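PDB 3KTN: carbohydrate kinase, pfkB family from Enterococcus faecalis, which probably phosphorylates a sugar acid, 2-keto-3-deoxygluconate, as a member of the ribokinase-like pfkB family of carbohydrate kinases. Local coordinates for residues E10-F15 against Q106-S111; N60-A65 against D85-F90; I138-S141 against T146-A149. All coordinates share one frame; numbering follows the deposited sequence.

How the interactions relate
Interactions 1 and 2 meet in the small sheet of the pfkB fold: their centres are about 8 Å apart, and strands 12-16 and 88-93 lie side by side, with Leu-13 N probably hydrogen-bonded to Gly-88 O at 2.9 Å. Both also touch the second subunit. Interaction 3 belongs to the large α/β domain, its centre about 15 Å from that of interaction 1, but Ile-138 reaches the Glu-10 and Arg-108 pair. Interactions 2 and 3 do not touch; their nearest atoms are about 10 Å apart. Interaction 1 binds the sulfate, and its Met-12 side chain lies about 9 Å from that of Ile-276, a magnesium-site residue.

Interaction 1. Residues E10-F15 against Q106-S111; sequences EVMLRF and QNRHQS. With SO4 (sulfate ion), chain B.
The Arg-108 guanidinium has Met-12 SE over one face, displaced toward the rim, while Glu-10 and the sulfate meet its edges nearly in plane. On the opposite face Ile-138 CD1 comes to 3.6 Å from Arg-108 NH2. The site lies where the four-stranded lid sheet of the pfkB fold joins the large domain: Glu-10 lies just before strand 12-16 and Met-12 opens it, and Arg-108 is on the loop after strand 101-105.

The salt bridge is side-on and bidentate, with carboxylate and guanidinium planes only 7° apart. Arg-108 NE gives to Glu-10 OE1 at 2.8 Å, and Arg-108 NH2 to Glu-10 OE2 at 2.9 Å. Each oxygen uses its syn lone pair, so the two groups hold each other flat. Arg-108 CG stands anti to the backbone N (chi1 -155°), and the chain then runs extended to NE, carrying the charge across to Glu-10. The selenium of Met-12, a selenomethionine, sits 3.3 Å from Arg-108 NE.

At the neighbouring edge, Arg-108 presents NH1 and NH2 to a sulfate, probably from the crystallisation liquor, which Arg-171 also binds. Two anions thus share one guanidinium, with Glu-10 probably fixing its rotation for the sulfate. The straighter sulfate bond runs from Arg-108 NH2 to O3, 2.6 Å at 166°, while NH1 reaches O4 at 3.0 Å.

Interaction 2. Residues N60-A65 against D85-F90; sequences NRLGEA and DHIGSF
Leu-62 and Ile-87 supply the apolar part of this contact, meeting at an oblique angle between the start of helix 61-72 and residues 85-90. Ile-87 CD1 is the touching atom: it lies 3.9 Å from Leu-62 CG and 4.0 Å from Leu-62 CD2. The same methyl passes 4.3 Å from Gly-63 CA, so it rests against the first turn of the helix. Ile-87 extends this far because its CG1 branch is anti to the carbonyl carbon and the chain then runs straight out to CD1 (chi2 -177°). Leu-13 of strand 12-16 touches both side chains and enlarges the apolar cluster.

The polar part belongs to Asn-60, whose amide works at both ends. Its OD1 caps the helix, accepting from Gly-63 N at 2.8 Å and, weakly, from Leu-62 N. Its ND2 turns the other way and makes a weak bond of 3.3 Å to Asp-85 O. One amide thus caps the helix firmly through OD1 and touches the 85-90 backbone only weakly through ND2.

Across the subunit boundary, Arg-61 forms a salt bridge with Glu-93 of the second subunit, and Ile-87 O accepts from Gln-106 NE2 of that subunit. An asparagine N-cap and the Leu-62/Ile-87 packing together join a helix of the large α/β domain to the lid sheet of the pfkB fold, at a face used in subunit assembly.

Interaction 3. Residues I138-S141 against T146-A149; sequences ISLS and TRDA
Ser-139 and Leu-140 offer two successive backbone carbonyls to Thr-146 and Arg-147 at a sharp corner between two consecutive helices, where the chain turns from the short helix 138-142 into helix 144-159. This corner belongs to the large α/β domain of the pfkB fold, following strand 132-135 of its central sheet.

Leu-140 O is satisfied by Arg-147 NH1, which gives a bond of 2.7 Å with an N-H...O angle of 156°. The carbonyl oxygen lies at the guanidinium edge, nearly in its plane, whereas the nitrogen is tilted 28° from the carbonyl plane. A bend at chi3 (52°) folds the arginine back toward the short helix instead of letting it run on. Helix 177-190 lies against the same side chain through Phe-182 and Gln-186, and against that of Leu-140 through Ile-190. The aliphatic part of the arginine is used too: Arg-147 CG packs against Leu-140 CD2 at 4.0 Å, the two chains crossing at about a right angle.

Around Ser-139 O the account is less simple. Thr-146 OG1 comes within 2.8 Å of it, but the single hydroxyl proton also has Thr-143 O within reach. Arg-147 N is close to the same carbonyl as well, though its angle is too poor for a bond. The hydroxyl of Ser-139 looks back along the chain and pairs with Cys-136 O, while Ser-139 CB lies 4.0 Å from Thr-146 O.

Within the weakly bonded short helix, Ile-138 O accepts from Ser-141 N at 3.0 Å.

Interaction 1. Residues E10-F15 against Q106-S111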
loop_
_atom_site.group_PDB
_atom_site.type_symbol
_atom_site.label_atom_id
_atom_site.label_comp_id
_atom_site.label_asym_id
_atom_site.label_seq_id
_atom_site.Cartn_x
_atom_site.Cartn_y
_atom_site.Cartn_z
ATOM N N GLU A 10 -12.654 -0.492 28.142
ATOM C CA GLU A 10 -13.171 -0.641 26.797
ATOM C C GLU A 10 -12.123 -0.821 25.697
ATOM O O GLU A 10 -11.034 -0.245 25.753
ATOM C CB GLU A 10 -14.007 0.599 26.501
ATOM C CG GLU A 10 -14.588 0.717 25.119
ATOM C CD GLU A 10 -14.918 2.165 24.802
ATOM O OE1 GLU A 10 -15.987 2.430 24.213
ATOM O OE2 GLU A 10 -14.095 3.042 25.144
ATOM N N VAL A 11 -12.468 -1.635 24.705
ATOM C CA VAL A 11 -11.615 -1.862 23.543
ATOM C C VAL A 11 -12.345 -1.177 22.396
ATOM O O VAL A 11 -13.546 -1.378 22.222
ATOM C CB VAL A 11 -11.490 -3.350 23.162
ATOM C CG1 VAL A 11 -10.832 -3.473 21.788
ATOM C CG2 VAL A 11 -10.668 -4.096 24.199
HETATM N N MSE A 12 -11.630 -0.365 21.628
HETATM C CA MSE A 12 -12.225 0.325 20.482
HETATM C C MSE A 12 -11.400 0.106 19.216
HETATM O O MSE A 12 -10.197 -0.151 19.278
HETATM C CB MSE A 12 -12.302 1.836 20.723
HETATM C CG MSE A 12 -13.463 2.312 21.579
HETATM SE SE MSE A 12 -13.665 4.239 21.408
HETATM C CE MSE A 12 -14.993 4.293 20.014
ATOM N N LEU A 13 -12.065 0.228 18.076
ATOM C CA LEU A 13 -11.412 0.111 16.782
ATOM C C LEU A 13 -11.045 1.527 16.365
ATOM O O LEU A 13 -11.880 2.420 16.441
ATOM C CB LEU A 13 -12.374 -0.440 15.727
ATOM C CG LEU A 13 -12.648 -1.926 15.514
ATOM C CD1 LEU A 13 -12.608 -2.677 16.809
ATOM C CD2 LEU A 13 -14.005 -2.072 14.832
ATOM N N ARG A 14 -9.801 1.736 15.941
ATOM C CA ARG A 14 -9.390 3.045 15.452
ATOM C C ARG A 14 -9.052 2.888 13.978
ATOM O O ARG A 14 -8.284 2.004 13.603
ATOM C CB ARG A 14 -8.162 3.584 16.186
ATOM C CG ARG A 14 -7.626 4.859 15.527
ATOM C CD ARG A 14 -6.377 5.410 16.211
ATOM N NE ARG A 14 -5.619 6.264 15.300
ATOM C CZ ARG A 14 -4.589 7.023 15.662
ATOM N NH1 ARG A 14 -4.189 7.043 16.927
ATOM N NH2 ARG A 14 -3.951 7.761 14.758
ATOM N N PHE A 15 -9.634 3.745 13.147
ATOM C CA PHE A 15 -9.386 3.708 11.712
ATOM C C PHE A 15 -8.608 4.967 11.349
ATOM O O PHE A 15 -9.035 6.074 11.650
ATOM C CB PHE A 15 -10.709 3.673 10.946
ATOM C CG PHE A 15 -11.510 2.427 11.177
ATOM C CD1 PHE A 15 -11.085 1.205 10.663
ATOM C CD2 PHE A 15 -12.693 2.474 11.906
ATOM C CE1 PHE A 15 -11.830 0.044 10.867
ATOM C CE2 PHE A 15 -13.447 1.317 12.115
ATOM C CZ PHE A 15 -13.012 0.100 11.593
ATOM N N GLN A 106 -17.978 6.659 16.333
ATOM C CA GLN A 106 -19.118 5.917 15.806
ATOM C C GLN A 106 -19.843 5.434 17.065
ATOM O O GLN A 106 -19.460 5.825 18.166
ATOM C CB GLN A 106 -18.645 4.736 14.965
ATOM C CG GLN A 106 -18.228 5.118 13.555
ATOM C CD GLN A 106 -19.382 5.064 12.569
ATOM O OE1 GLN A 106 -20.193 5.993 12.485
ATOM N NE2 GLN A 106 -19.468 3.955 11.818
ATOM N N ASN A 107 -20.868 4.599 16.921
ATOM C CA ASN A 107 -21.601 4.114 18.087
ATOM C C ASN A 107 -20.677 3.453 19.089
ATOM O O ASN A 107 -19.911 2.547 18.757
ATOM C CB ASN A 107 -22.693 3.120 17.694
ATOM C CG ASN A 107 -23.475 2.615 18.900
ATOM O OD1 ASN A 107 -22.946 1.883 19.737
ATOM N ND2 ASN A 107 -24.734 3.025 19.002
ATOM N N ARG A 108 -20.777 3.896 20.332
ATOM C CA ARG A 108 -19.935 3.366 21.388
ATOM C C ARG A 108 -20.712 2.648 22.495
ATOM O O ARG A 108 -20.245 1.649 23.032
ATOM C CB ARG A 108 -19.139 4.520 21.972
ATOM C CG ARG A 108 -17.840 4.151 22.622
ATOM C CD ARG A 108 -17.033 5.421 22.808
ATOM N NE ARG A 108 -15.869 5.216 23.654
ATOM C CZ ARG A 108 -15.070 6.197 24.050
ATOM N NH1 ARG A 108 -15.317 7.449 23.674
ATOM N NH2 ARG A 108 -14.027 5.924 24.814
ATOM N N HIS A 109 -21.905 3.136 22.820
ATOM C CA HIS A 109 -22.681 2.532 23.901
ATOM C C HIS A 109 -23.320 1.173 23.630
ATOM O O HIS A 109 -23.630 0.446 24.570
ATOM C CB HIS A 109 -23.745 3.520 24.409
ATOM C CG HIS A 109 -24.781 3.885 23.394
ATOM N ND1 HIS A 109 -25.807 3.034 23.036
ATOM C CD2 HIS A 109 -24.967 5.019 22.678
ATOM C CE1 HIS A 109 -26.581 3.630 22.147
ATOM N NE2 HIS A 109 -26.093 4.837 21.912
ATOM N N GLN A 110 -23.505 0.815 22.362
ATOM C CA GLN A 110 -24.100 -0.478 22.029
ATOM C C GLN A 110 -23.035 -1.567 21.878
ATOM O O GLN A 110 -23.301 -2.629 21.323
ATOM C CB GLN A 110 -24.896 -0.384 20.726
ATOM C CG GLN A 110 -25.918 0.737 20.670
ATOM C CD GLN A 110 -27.053 0.542 21.648
ATOM O OE1 GLN A 110 -26.862 0.607 22.865
ATOM N NE2 GLN A 110 -28.250 0.298 21.122
ATOM N N SER A 111 -21.833 -1.310 22.378
ATOM C CA SER A 111 -20.745 -2.282 22.274
ATOM C C SER A 111 -20.876 -3.426 23.274
ATOM O O SER A 111 -21.673 -3.365 24.215
ATOM C CB SER A 111 -19.399 -1.593 22.496
ATOM O OG SER A 111 -19.278 -1.127 23.834
HETATM S S SO4 B . -12.219 9.017 25.024
HETATM O O1 SO4 B . -12.771 10.296 25.510
HETATM O O2 SO4 B . -10.753 9.042 25.134
HETATM O O3 SO4 B . -12.752 7.908 25.835
HETATM O O4 SO4 B . -12.629 8.830 23.623
#

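Interaction 2. Residues N60-A65 against D85-F90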
loop_
_atom_site.group_PDB
_atom_site.type_symbol
_atom_site.label_atom_id
_atom_site.label_comp_id
_atom_site.label_asym_id
_atom_site.label_seq_id
_atom_site.Cartn_x
_atom_site.Cartn_y
_atom_site.Cartn_z
ATOM N N ASN A 60 -17.260 -13.090 17.539
ATOM C CA ASN A 60 -17.246 -13.128 16.085
ATOM C C ASN A 60 -15.799 -12.899 15.645
ATOM O O ASN A 60 -14.919 -12.690 16.486
ATOM C CB ASN A 60 -18.215 -12.098 15.471
ATOM C CG ASN A 60 -17.866 -10.665 15.813
ATOM O OD1 ASN A 60 -16.696 -10.303 15.925
ATOM N ND2 ASN A 60 -18.890 -9.830 15.953
ATOM N N ARG A 61 -15.543 -12.947 14.345
ATOM C CA ARG A 61 -14.181 -12.794 13.845
ATOM C C ARG A 61 -13.511 -11.480 14.229
ATOM O O ARG A 61 -12.296 -11.435 14.429
ATOM C CB ARG A 61 -14.175 -12.995 12.327
ATOM C CG ARG A 61 -14.598 -14.418 11.918
ATOM C CD ARG A 61 -14.962 -14.487 10.444
ATOM N NE ARG A 61 -13.807 -14.260 9.581
ATOM C CZ ARG A 61 -12.911 -15.192 9.273
ATOM N NH1 ARG A 61 -13.041 -16.421 9.757
ATOM N NH2 ARG A 61 -11.884 -14.894 8.482
ATOM N N LEU A 62 -14.297 -10.417 14.344
ATOM C CA LEU A 62 -13.746 -9.123 14.720
ATOM C C LEU A 62 -13.326 -9.179 16.188
ATOM O O LEU A 62 -12.254 -8.686 16.565
ATOM C CB LEU A 62 -14.783 -8.022 14.506
ATOM C CG LEU A 62 -14.282 -6.590 14.703
ATOM C CD1 LEU A 62 -13.222 -6.259 13.655
ATOM C CD2 LEU A 62 -15.463 -5.627 14.582
ATOM N N GLY A 63 -14.168 -9.798 17.015
ATOM C CA GLY A 63 -13.839 -9.925 18.423
ATOM C C GLY A 63 -12.604 -10.794 18.586
ATOM O O GLY A 63 -11.759 -10.524 19.438
ATOM N N GLU A 64 -12.497 -11.842 17.770
ATOM C CA GLU A 64 -11.341 -12.743 17.827
ATOM C C GLU A 64 -10.060 -12.009 17.408
ATOM O O GLU A 64 -8.986 -12.239 17.968
ATOM C CB GLU A 64 -11.562 -13.963 16.918
ATOM C CG GLU A 64 -12.571 -14.974 17.457
ATOM C CD GLU A 64 -12.165 -15.523 18.819
ATOM O OE1 GLU A 64 -11.059 -16.096 18.933
ATOM O OE2 GLU A 64 -12.947 -15.380 19.777
ATOM N N ALA A 65 -10.175 -11.129 16.417
ATOM C CA ALA A 65 -9.018 -10.367 15.959
ATOM C C ALA A 65 -8.632 -9.415 17.081
ATOM O O ALA A 65 -7.460 -9.108 17.273
ATOM C CB ALA A 65 -9.359 -9.590 14.685
ATOM N N ASP A 85 -22.302 -7.953 20.025
ATOM C CA ASP A 85 -21.940 -8.172 18.631
ATOM C C ASP A 85 -21.122 -7.019 18.064
ATOM O O ASP A 85 -20.397 -7.178 17.083
ATOM C CB ASP A 85 -23.211 -8.303 17.794
ATOM C CG ASP A 85 -24.134 -9.382 18.304
ATOM O OD1 ASP A 85 -23.805 -10.576 18.130
ATOM O OD2 ASP A 85 -25.185 -9.033 18.883
ATOM N N HIS A 86 -21.237 -5.865 18.703
ATOM C CA HIS A 86 -20.595 -4.647 18.246
ATOM C C HIS A 86 -19.375 -4.200 19.051
ATOM O O HIS A 86 -19.232 -4.517 20.233
ATOM C CB HIS A 86 -21.671 -3.551 18.256
ATOM C CG HIS A 86 -21.208 -2.212 17.771
ATOM N ND1 HIS A 86 -21.042 -1.921 16.433
ATOM C CD2 HIS A 86 -20.946 -1.065 18.442
ATOM C CE1 HIS A 86 -20.704 -0.652 16.300
ATOM N NE2 HIS A 86 -20.640 -0.109 17.503
ATOM N N ILE A 87 -18.481 -3.471 18.389
ATOM C CA ILE A 87 -17.305 -2.919 19.052
ATOM C C ILE A 87 -17.306 -1.423 18.741
ATOM O O ILE A 87 -17.579 -1.022 17.605
ATOM C CB ILE A 87 -15.989 -3.553 18.546
ATOM C CG1 ILE A 87 -15.975 -5.051 18.857
ATOM C CG2 ILE A 87 -14.797 -2.885 19.228
ATOM C CD1 ILE A 87 -14.678 -5.757 18.466
ATOM N N GLY A 88 -17.034 -0.600 19.750
ATOM C CA GLY A 88 -17.012 0.839 19.534
ATOM C C GLY A 88 -15.863 1.193 18.605
ATOM O O GLY A 88 -14.905 0.432 18.494
ATOM N N SER A 89 -15.944 2.337 17.936
ATOM C CA SER A 89 -14.875 2.727 17.025
ATOM C C SER A 89 -14.839 4.217 16.754
ATOM O O SER A 89 -15.780 4.947 17.074
ATOM C CB SER A 89 -15.040 2.008 15.685
ATOM O OG SER A 89 -16.184 2.501 14.993
ATOM N N PHE A 90 -13.740 4.654 16.150
ATOM C CA PHE A 90 -13.582 6.046 15.764
ATOM C C PHE A 90 -12.575 6.168 14.624
ATOM O O PHE A 90 -11.722 5.298 14.427
ATOM C CB PHE A 90 -13.157 6.905 16.966
ATOM C CG PHE A 90 -11.759 6.642 17.467
ATOM C CD1 PHE A 90 -10.684 7.402 17.004
ATOM C CD2 PHE A 90 -11.528 5.695 18.462
ATOM C CE1 PHE A 90 -9.406 7.228 17.528
ATOM C CE2 PHE A 90 -10.254 5.513 18.992
ATOM C CZ PHE A 90 -9.192 6.285 18.524
#

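Interaction 3. Residues I138-S141 against T146-A149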
loop_
_atom_site.group_PDB
_atom_site.type_symbol
_atom_site.label_atom_id
_atom_site.label_comp_id
_atom_site.label_asym_id
_atom_site.label_seq_id
_atom_site.Cartn_x
_atom_site.Cartn_y
_atom_site.Cartn_z
ATOM N N ILE A 138 -13.747 5.931 31.504
ATOM C CA ILE A 138 -14.806 5.765 30.511
ATOM C C ILE A 138 -15.927 4.865 31.047
ATOM O O ILE A 138 -17.099 5.070 30.734
ATOM C CB ILE A 138 -14.245 5.187 29.168
ATOM C CG1 ILE A 138 -15.371 5.063 28.137
ATOM C CG2 ILE A 138 -13.596 3.834 29.391
ATOM C CD1 ILE A 138 -15.995 6.394 27.740
ATOM N N SER A 139 -15.562 3.879 31.860
ATOM C CA SER A 139 -16.534 2.960 32.453
ATOM C C SER A 139 -17.648 3.704 33.186
ATOM O O SER A 139 -18.808 3.293 33.149
ATOM C CB SER A 139 -15.853 2.032 33.455
ATOM O OG SER A 139 -14.706 1.435 32.893
ATOM N N LEU A 140 -17.290 4.795 33.856
ATOM C CA LEU A 140 -18.273 5.571 34.612
ATOM C C LEU A 140 -19.273 6.362 33.782
ATOM O O LEU A 140 -20.360 6.685 34.270
ATOM C CB LEU A 140 -17.569 6.534 35.572
ATOM C CG LEU A 140 -16.854 5.915 36.768
ATOM C CD1 LEU A 140 -16.286 7.023 37.640
ATOM C CD2 LEU A 140 -17.831 5.069 37.568
ATOM N N SER A 141 -18.925 6.671 32.536
ATOM C CA SER A 141 -19.812 7.461 31.691
ATOM C C SER A 141 -20.416 6.741 30.488
ATOM O O SER A 141 -21.417 7.201 29.937
ATOM C CB SER A 141 -19.071 8.704 31.194
ATOM O OG SER A 141 -18.005 8.345 30.327
ATOM N N THR A 146 -21.959 -0.279 32.636
ATOM C CA THR A 146 -20.508 -0.265 32.805
ATOM C C THR A 146 -20.175 0.536 34.062
ATOM O O THR A 146 -19.192 0.255 34.753
ATOM C CB THR A 146 -19.774 0.360 31.577
ATOM O OG1 THR A 146 -20.205 1.711 31.375
ATOM C CG2 THR A 146 -20.070 -0.445 30.313
ATOM N N ARG A 147 -20.999 1.537 34.359
ATOM C CA ARG A 147 -20.781 2.355 35.548
ATOM C C ARG A 147 -20.997 1.517 36.810
ATOM O O ARG A 147 -20.163 1.522 37.719
ATOM C CB ARG A 147 -21.722 3.566 35.555
ATOM C CG ARG A 147 -21.680 4.358 36.863
ATOM C CD ARG A 147 -22.349 5.718 36.736
ATOM N NE ARG A 147 -23.696 5.623 36.180
ATOM C CZ ARG A 147 -24.024 5.996 34.947
ATOM N NH1 ARG A 147 -23.100 6.496 34.133
ATOM N NH2 ARG A 147 -25.275 5.864 34.525
ATOM N N ASP A 148 -22.109 0.789 36.860
ATOM C CA ASP A 148 -22.407 -0.049 38.020
ATOM C C ASP A 148 -21.338 -1.116 38.209
ATOM O O ASP A 148 -20.997 -1.472 39.338
ATOM C CB ASP A 148 -23.776 -0.725 37.873
ATOM C CG ASP A 148 -24.918 0.275 37.809
ATOM O OD1 ASP A 148 -24.815 1.345 38.448
ATOM O OD2 ASP A 148 -25.928 -0.016 37.131
ATOM N N ALA A 149 -20.808 -1.629 37.102
ATOM C CA ALA A 149 -19.769 -2.650 37.175
ATOM C C ALA A 149 -18.474 -2.051 37.706
ATOM O O ALA A 149 -17.788 -2.664 38.524
ATOM C CB ALA A 149 -19.537 -3.270 35.798
#